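Local atomic coordinates of methylxanthine N1-demethylase NdmA (Pseudomonas putida, PDB entry 6ICN), a protein that catalyses the N1-demethylation of caffeine to theobromine and formaldehyde, the first step of bacterial caffeine degradation, as a Rieske-type non-heme iron oxygenase using NADH and O2. Residues E341-E344 with A345-G349; L295-A298 with F299-V303; P309-E312 with S313-P316; A328-V331 with S332-R336. One frame throughout, in Å; residues are numbered along the deposited sequence.

Contact 1. Residues E341-E344 with A345-G349; sequences ELKE and AHKEG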
# COMPACT_ATOMS: atom_id res chain seq x y z
N GLU A 341 19.88 -19.79 38.74
CA GLU A 341 19.56 -20.34 40.06
C GLU A 341 18.06 -20.48 40.25
O GLU A 341 17.59 -21.45 40.85
CB GLU A 341 20.13 -19.46 41.16
CG GLU A 341 21.66 -19.45 41.25
CD GLU A 341 22.15 -18.45 42.28
OE1 GLU A 341 21.34 -18.01 43.12
OE2 GLU A 341 23.35 -18.10 42.25
N LEU A 342 17.29 -19.51 39.74
CA LEU A 342 15.84 -19.60 39.88
C LEU A 342 15.28 -20.75 39.06
O LEU A 342 14.39 -21.48 39.51
CB LEU A 342 15.20 -18.26 39.47
CG LEU A 342 15.45 -17.09 40.43
CD1 LEU A 342 15.18 -15.72 39.81
CD2 LEU A 342 14.61 -17.27 41.72
N LYS A 343 15.80 -20.94 37.85
CA LYS A 343 15.37 -22.04 37.01
C LYS A 343 15.69 -23.39 37.66
O LYS A 343 14.85 -24.30 37.68
CB LYS A 343 16.03 -21.93 35.64
CG LYS A 343 15.68 -23.04 34.70
CD LYS A 343 16.43 -22.88 33.39
CE LYS A 343 16.19 -24.07 32.49
NZ LYS A 343 17.43 -24.88 32.29
N GLU A 344 16.90 -23.53 38.20
CA GLU A 344 17.26 -24.78 38.88
C GLU A 344 16.41 -25.01 40.12
O GLU A 344 15.92 -26.12 40.35
CB GLU A 344 18.75 -24.76 39.23
CG GLU A 344 19.67 -24.83 38.02
CD GLU A 344 19.41 -26.07 37.16
OE1 GLU A 344 19.59 -25.98 35.93
OE2 GLU A 344 19.02 -27.12 37.73
N ALA A 345 16.21 -23.96 40.92
CA ALA A 345 15.42 -24.09 42.14
C ALA A 345 13.97 -24.43 41.85
O ALA A 345 13.34 -25.20 42.59
CB ALA A 345 15.52 -22.81 42.96
N HIS A 346 13.40 -23.87 40.77
CA HIS A 346 12.04 -24.23 40.40
C HIS A 346 11.90 -25.75 40.21
O HIS A 346 10.89 -26.34 40.59
CB HIS A 346 11.62 -23.48 39.14
CG HIS A 346 10.42 -24.05 38.46
ND1 HIS A 346 10.51 -25.00 37.46
CD2 HIS A 346 9.09 -23.83 38.64
CE1 HIS A 346 9.29 -25.33 37.06
NE2 HIS A 346 8.42 -24.64 37.76
N LYS A 347 12.92 -26.39 39.63
CA LYS A 347 12.85 -27.84 39.45
C LYS A 347 12.80 -28.57 40.78
O LYS A 347 12.23 -29.66 40.86
CB LYS A 347 14.05 -28.34 38.65
CG LYS A 347 14.14 -27.90 37.21
CD LYS A 347 15.47 -28.39 36.62
CE LYS A 347 15.77 -27.75 35.27
NZ LYS A 347 17.12 -28.14 34.77
N GLU A 348 13.40 -27.99 41.82
CA GLU A 348 13.44 -28.61 43.14
C GLU A 348 12.19 -28.34 43.98
O GLU A 348 12.04 -28.96 45.04
CB GLU A 348 14.67 -28.14 43.92
CG GLU A 348 16.00 -28.59 43.31
CD GLU A 348 16.03 -30.08 43.04
OE1 GLU A 348 16.40 -30.48 41.90
OE2 GLU A 348 15.68 -30.86 43.96
N GLY A 349 11.31 -27.44 43.56
CA GLY A 349 10.03 -27.26 44.21
C GLY A 349 9.90 -25.93 44.93
O GLY A 349 10.81 -25.10 44.96
O HOH W 1 12.84 -25.02 35.92
O HOH W 2 17.61 -28.38 40.32
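E344 sets CG beside its backbone N and bends at chi2 (-58°), whereas K347 starts the same way (chi1 -67°) but runs straight beyond CG; the two chains therefore lie alongside each other and point the same way. Their ends form an i to i+3 salt bridge, with K347 NZ 3.5 Å from E344 OE1 in a weak bond and 3.7 Å from E344 OE2. K343, its CG anti to the backbone N, passes across K347 and brings its NZ to 4.1 Å from K347 NZ. The two like charges are probably tolerated because each amine also has a carboxylate, E344 for K347 and E27 for K343. Along the backbone the helical ladder slackens toward its end: A345 N to E341 O and H346 N to L342 O both measure 2.9 Å, but K347 N to K343 O stretches to a weak 3.4 Å. One water donates to K343 O and also bonds H346 ND1, while another bridges E344 O and E348 OE1, so waters satisfy the carbonyls K343 O and E344 O near the helix end. G349 then leaves helical geometry with positive phi, where a side chain would jam against the preceding carbonyl, and serves as the N-cap of the next helix. Toward helix 350-358, L342 packs on F353 and L357 and A345 on A356; H346 meets the H33 ring near the N-terminal loop, and E341 forms a salt bridge with R215 of strand 214-216.

Contact 2. Residues L295-A298 with F299-V303; sequences LHIA and FNDLV. With CFF (caffeine), chain F.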
# COMPACT_ATOMS: atom_id res chain seq x y z
N LEU A 295 7.97 16.54 26.00
CA LEU A 295 9.42 16.66 26.05
C LEU A 295 10.04 15.33 26.46
O LEU A 295 10.96 14.81 25.81
CB LEU A 295 9.82 17.76 27.03
CG LEU A 295 11.32 17.97 27.20
CD1 LEU A 295 11.93 18.52 25.91
CD2 LEU A 295 11.56 18.92 28.35
N HIS A 296 9.50 14.73 27.52
CA HIS A 296 10.05 13.49 28.05
C HIS A 296 9.66 12.29 27.20
O HIS A 296 10.50 11.42 26.96
CB HIS A 296 9.59 13.34 29.50
CG HIS A 296 10.06 14.47 30.36
ND1 HIS A 296 11.36 14.58 30.78
CD2 HIS A 296 9.43 15.61 30.75
CE1 HIS A 296 11.51 15.70 31.46
NE2 HIS A 296 10.35 16.35 31.45
N ILE A 297 8.40 12.23 26.76
CA ILE A 297 7.96 11.10 25.94
C ILE A 297 8.77 11.04 24.66
O ILE A 297 9.23 9.97 24.24
CB ILE A 297 6.45 11.19 25.65
CG1 ILE A 297 5.65 10.96 26.93
CG2 ILE A 297 6.05 10.13 24.59
CD1 ILE A 297 4.18 11.42 26.84
N ALA A 298 9.01 12.19 24.03
CA ALA A 298 9.78 12.19 22.80
C ALA A 298 11.21 11.72 23.05
O ALA A 298 11.77 10.96 22.25
CB ALA A 298 9.78 13.58 22.17
N PHE A 299 11.80 12.15 24.17
CA PHE A 299 13.15 11.72 24.53
C PHE A 299 13.20 10.21 24.79
O PHE A 299 14.07 9.50 24.27
CB PHE A 299 13.64 12.48 25.76
CG PHE A 299 15.04 12.13 26.15
CD1 PHE A 299 16.12 12.70 25.49
CD2 PHE A 299 15.28 11.20 27.14
CE1 PHE A 299 17.42 12.36 25.83
CE2 PHE A 299 16.58 10.86 27.49
CZ PHE A 299 17.65 11.44 26.83
N ASN A 300 12.25 9.69 25.58
CA ASN A 300 12.22 8.24 25.81
C ASN A 300 12.07 7.48 24.50
O ASN A 300 12.75 6.47 24.28
CB ASN A 300 11.07 7.87 26.76
CG ASN A 300 11.26 8.45 28.15
OD1 ASN A 300 12.38 8.65 28.60
ND2 ASN A 300 10.15 8.75 28.83
N ASP A 301 11.18 7.95 23.61
CA ASP A 301 10.98 7.28 22.34
C ASP A 301 12.25 7.29 21.50
O ASP A 301 12.54 6.31 20.79
CB ASP A 301 9.84 7.96 21.58
CG ASP A 301 8.46 7.66 22.17
OD1 ASP A 301 8.34 6.80 23.07
OD2 ASP A 301 7.50 8.32 21.71
N LEU A 302 13.02 8.38 21.57
CA LEU A 302 14.29 8.46 20.85
C LEU A 302 15.28 7.43 21.37
O LEU A 302 15.93 6.71 20.58
CB LEU A 302 14.85 9.89 20.97
CG LEU A 302 16.26 10.15 20.44
CD1 LEU A 302 16.31 9.84 18.94
CD2 LEU A 302 16.70 11.59 20.73
N VAL A 303 15.41 7.34 22.70
CA VAL A 303 16.26 6.32 23.33
C VAL A 303 15.86 4.93 22.86
O VAL A 303 16.70 4.13 22.43
CB VAL A 303 16.18 6.44 24.86
CG1 VAL A 303 16.84 5.23 25.54
CG2 VAL A 303 16.83 7.75 25.34
N1 CFF F . 17.66 3.92 30.10
C2 CFF F . 18.33 4.86 30.85
C10 CFF F . 18.14 2.55 30.05
C6 CFF F . 16.57 4.26 29.40
N3 CFF F . 17.88 6.14 30.90
O11 CFF F . 19.30 4.55 31.47
C12 CFF F . 18.58 7.14 31.69
C4 CFF F . 16.78 6.48 30.19
C5 CFF F . 16.12 5.57 29.46
N9 CFF F . 16.13 7.66 30.06
O13 CFF F . 15.99 3.44 28.75
N7 CFF F . 15.06 6.17 28.89
C8 CFF F . 15.08 7.46 29.26
C14 CFF F . 13.97 5.81 28.00
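N300 folds back along its own helix toward H296: with CG beside the backbone N (chi1 -65°), its amide carbon CG lies 3.3 Å from H296 O, the carbonyl that already accepts N300 N at 2.8 Å in a nearly straight bond (173°). This fold turns OD1 outward to the imidazole ring of caffeine, 3.0 Å from caffeine C8, while ND2 on the other branch bonds Q170. F299 takes a different first torsion, CG anti to the backbone N (chi1 -177°), which swings the ring forward until caffeine C8 lies at its edge, near the ring plane and 4.1 Å from F299 CE2. One turn on, V303 CG1 comes within 3.8 Å of caffeine O13. On another flank I297 and D301 run side by side, I297 CG2 touching D301 OD2 at 3.7 Å, and D301 OD1 bonds Q170 weakly. With an alanine in place of N300, Q170 would probably lose its amide donor and the C8 edge of caffeine the oxygen that meets it. Helix 293-313 thus gives the caffeine pocket one polar contact, N300, and nonpolar ones from F299 and V303. The amide oxygen OD1 set against C8, the carbon between two ring nitrogens, probably suits that electron-poor C-H, and holding the imidazole end in this way is consistent with N1 demethylation, since the N1 methyl belongs to the other ring.

Contact 3. Residues P309-E312 with S313-P316; sequences PVIE and SQWP
S313 curls its hydroxyl back onto the last turn of the helix: OG stands between the backbone N and the carbonyl carbon (chi1 84°) and donates to V310 O at 2.8 Å. The same carbonyl also receives weak bonds from S313 N and Q314 N, so three donors converge on V310 O. Q314 N is held better by I311 O, at 3.2 Å, though it approaches from above the carbonyl plane. A water lies 2.8 Å from both I311 O and Q314 O and bridges them. Here, in helix 293-313, which also carries the metal ligand D307, the i to i+4 bonds weaken and i to i+3 bonds join them as the chain passes into the loop that leads to helix 330-348. Q314, with CG beside its backbone N and the chain extended beyond, runs back alongside the helix end so that OE1 rests 3.4 Å from I311 CG1, while NE2 bonds R83 O of the third subunit. I311 also packs on W175 and N185. V310 and Q314 both lie on Y101 of the third subunit, which, like R83, lines a [2Fe-2S] cluster pocket; beyond them W315 NE1 bonds D78 O of that subunit.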
# COMPACT_ATOMS: atom_id res chain seq x y z
N PRO A 309 17.00 -1.44 16.90
CA PRO A 309 17.55 -2.28 15.81
C PRO A 309 18.68 -3.17 16.29
O PRO A 309 18.81 -4.31 15.83
CB PRO A 309 18.01 -1.25 14.78
CG PRO A 309 18.08 0.05 15.48
CD PRO A 309 17.07 -0.00 16.58
N VAL A 310 19.50 -2.67 17.21
CA VAL A 310 20.63 -3.47 17.68
C VAL A 310 20.14 -4.62 18.53
O VAL A 310 20.61 -5.77 18.39
CB VAL A 310 21.63 -2.57 18.42
CG1 VAL A 310 22.83 -3.38 18.94
CG2 VAL A 310 22.08 -1.44 17.50
N ILE A 311 19.21 -4.36 19.45
CA ILE A 311 18.74 -5.44 20.31
C ILE A 311 17.98 -6.48 19.48
O ILE A 311 18.12 -7.69 19.71
CB ILE A 311 17.91 -4.90 21.49
CG1 ILE A 311 17.48 -6.06 22.37
CG2 ILE A 311 16.66 -4.14 21.01
CD1 ILE A 311 16.88 -5.64 23.69
N GLU A 312 17.17 -6.04 18.51
CA GLU A 312 16.45 -7.00 17.68
C GLU A 312 17.39 -7.81 16.79
O GLU A 312 17.02 -8.90 16.35
CB GLU A 312 15.39 -6.28 16.82
CG GLU A 312 14.25 -5.68 17.65
CD GLU A 312 13.13 -5.10 16.80
OE1 GLU A 312 11.96 -5.15 17.24
OE2 GLU A 312 13.43 -4.60 15.67
N SER A 313 18.61 -7.31 16.55
CA SER A 313 19.57 -8.05 15.73
C SER A 313 20.26 -9.18 16.50
O SER A 313 20.80 -10.10 15.87
CB SER A 313 20.64 -7.10 15.17
OG SER A 313 21.68 -6.88 16.10
N GLN A 314 20.26 -9.14 17.83
CA GLN A 314 20.97 -10.16 18.60
C GLN A 314 20.42 -11.55 18.30
O GLN A 314 19.21 -11.79 18.33
CB GLN A 314 20.86 -9.85 20.09
CG GLN A 314 21.62 -8.59 20.50
CD GLN A 314 21.46 -8.31 21.98
OE1 GLN A 314 20.50 -7.67 22.40
NE2 GLN A 314 22.40 -8.82 22.79
N TRP A 315 21.32 -12.47 17.95
CA TRP A 315 20.87 -13.80 17.57
C TRP A 315 21.88 -14.84 18.06
O TRP A 315 23.07 -14.58 18.04
CB TRP A 315 20.66 -13.90 16.06
CG TRP A 315 21.91 -13.81 15.22
CD1 TRP A 315 22.63 -12.69 14.90
CD2 TRP A 315 22.57 -14.91 14.56
NE1 TRP A 315 23.70 -13.03 14.09
CE2 TRP A 315 23.68 -14.38 13.86
CE3 TRP A 315 22.33 -16.28 14.50
CZ2 TRP A 315 24.55 -15.19 13.11
CZ3 TRP A 315 23.20 -17.08 13.76
CH2 TRP A 315 24.29 -16.53 13.08
N PRO A 316 21.39 -16.01 18.49
CA PRO A 316 19.98 -16.37 18.67
C PRO A 316 19.29 -15.52 19.73
O PRO A 316 19.95 -14.79 20.44
CB PRO A 316 20.03 -17.85 19.10
CG PRO A 316 21.39 -18.07 19.55
CD PRO A 316 22.29 -17.13 18.80
O HOH W 3 17.14 -10.31 19.55

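Contact 4. Residues A328-V331 with S332-R336; sequences ADKV and SIQYR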
# COMPACT_ATOMS: atom_id res chain seq x y z
N ALA A 328 33.40 -5.47 32.74
CA ALA A 328 32.39 -4.42 32.74
C ALA A 328 30.97 -4.96 32.63
O ALA A 328 30.01 -4.20 32.80
CB ALA A 328 32.64 -3.44 31.59
N ASP A 329 30.81 -6.25 32.31
CA ASP A 329 29.50 -6.87 32.17
C ASP A 329 28.94 -7.38 33.49
O ASP A 329 28.04 -8.23 33.46
CB ASP A 329 29.57 -8.04 31.19
CG ASP A 329 29.82 -7.60 29.76
OD1 ASP A 329 29.27 -6.55 29.37
OD2 ASP A 329 30.56 -8.32 29.06
N LYS A 330 29.45 -6.90 34.63
CA LYS A 330 29.07 -7.47 35.93
C LYS A 330 27.56 -7.61 36.09
O LYS A 330 27.07 -8.66 36.50
CB LYS A 330 29.62 -6.64 37.07
CG LYS A 330 29.24 -7.29 38.43
CD LYS A 330 29.77 -6.54 39.61
CE LYS A 330 29.33 -7.24 40.90
NZ LYS A 330 29.87 -6.51 42.07
N VAL A 331 26.80 -6.55 35.79
CA VAL A 331 25.35 -6.60 35.99
C VAL A 331 24.74 -7.73 35.17
O VAL A 331 23.95 -8.54 35.68
CB VAL A 331 24.71 -5.24 35.67
CG1 VAL A 331 23.20 -5.35 35.68
CG2 VAL A 331 25.18 -4.16 36.67
N SER A 332 25.10 -7.81 33.88
CA SER A 332 24.62 -8.90 33.02
C SER A 332 25.01 -10.28 33.57
O SER A 332 24.20 -11.22 33.58
CB SER A 332 25.21 -8.71 31.62
OG SER A 332 25.03 -9.88 30.87
N ILE A 333 26.26 -10.43 33.99
CA ILE A 333 26.73 -11.72 34.48
C ILE A 333 25.95 -12.14 35.71
O ILE A 333 25.49 -13.28 35.81
CB ILE A 333 28.24 -11.64 34.79
CG1 ILE A 333 29.04 -11.40 33.51
CG2 ILE A 333 28.70 -12.93 35.44
CD1 ILE A 333 30.47 -10.92 33.79
N GLN A 334 25.76 -11.21 36.65
CA GLN A 334 25.07 -11.53 37.89
C GLN A 334 23.59 -11.80 37.64
O GLN A 334 23.00 -12.69 38.27
CB GLN A 334 25.27 -10.40 38.90
CG GLN A 334 26.74 -10.24 39.35
CD GLN A 334 27.34 -11.55 39.87
OE1 GLN A 334 26.73 -12.25 40.68
NE2 GLN A 334 28.54 -11.89 39.39
N TYR A 335 22.98 -11.05 36.72
CA TYR A 335 21.60 -11.31 36.31
C TYR A 335 21.44 -12.72 35.77
O TYR A 335 20.55 -13.46 36.20
CB TYR A 335 21.19 -10.28 35.25
CG TYR A 335 19.78 -10.41 34.71
CD1 TYR A 335 18.68 -10.14 35.52
CD2 TYR A 335 19.55 -10.73 33.38
CE1 TYR A 335 17.38 -10.22 35.02
CE2 TYR A 335 18.26 -10.81 32.87
CZ TYR A 335 17.19 -10.55 33.69
OH TYR A 335 15.91 -10.63 33.18
N ARG A 336 22.29 -13.12 34.81
CA ARG A 336 22.20 -14.45 34.23
C ARG A 336 22.39 -15.53 35.29
O ARG A 336 21.72 -16.56 35.26
CB ARG A 336 23.22 -14.59 33.11
CG ARG A 336 22.91 -13.69 31.91
CD ARG A 336 24.02 -13.75 30.84
NE ARG A 336 23.63 -12.93 29.69
CZ ARG A 336 24.19 -12.99 28.48
NH1 ARG A 336 25.18 -13.84 28.21
NH2 ARG A 336 23.74 -12.17 27.53
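From D329 to V331 successive carbonyls receive the amides of I333, Q334 and Y335, each at 2.9 Å, the regular i to i+4 ladder of a first helical turn. The bond from I333 N runs nearly along the C=O axis of D329. Against this carbonyl I333 lays its longer branch: with CG1 beside the backbone N (chi1 -65°), I333 CG1 sits 3.3 Å from D329 O and I333 CD1 reaches D329 CB at 4.0 Å. Trimming I333 to an alanine would remove that branch and is likely to open a gap over the D329 carbonyl and methylene. D329 is the N-cap residue of helix 330-348, yet its carboxylate does not cap; OD2 bonds V326 N and H82 of the third subunit, a predicted cluster ligand. S332 OG bonds E184 of its own chain and R83 of the third subunit. The helix start therefore faces a neighbour's Rieske domain, consistent with the head-to-tail packing of Rieske oxygenases. On another flank K330, fully extended toward E363 and V211 O, crosses Q334, which bends at chi2; K330 CG and Q334 CG lie 4.0 Å apart. V331 packs on W183 and F222. Y335 CB touches V331 O at 3.3 Å, and the Y335 ring then leads away to stack on W183 and bond P248 O through OH.

Followed from the N terminus, the contacts come as 2, 3, 4 and 1, strictly in series: each is a local turn, so none closes a long loop, nests or crosses. Contacts 2 and 3 share helix 293-313, their centres about 22 Å apart, one near its start by the caffeine and the other at its C-terminal end. A loop then leads to helix 330-348, whose first turns form contact 4 and whose last form contact 1, centres about 20 Å apart. Contacts 3 and 4, with nearest atoms about 6 Å apart, both face the third subunit, whereas contact 1 joins helix 350-358 and the N-terminal loop, across the chain's centre from contact 2.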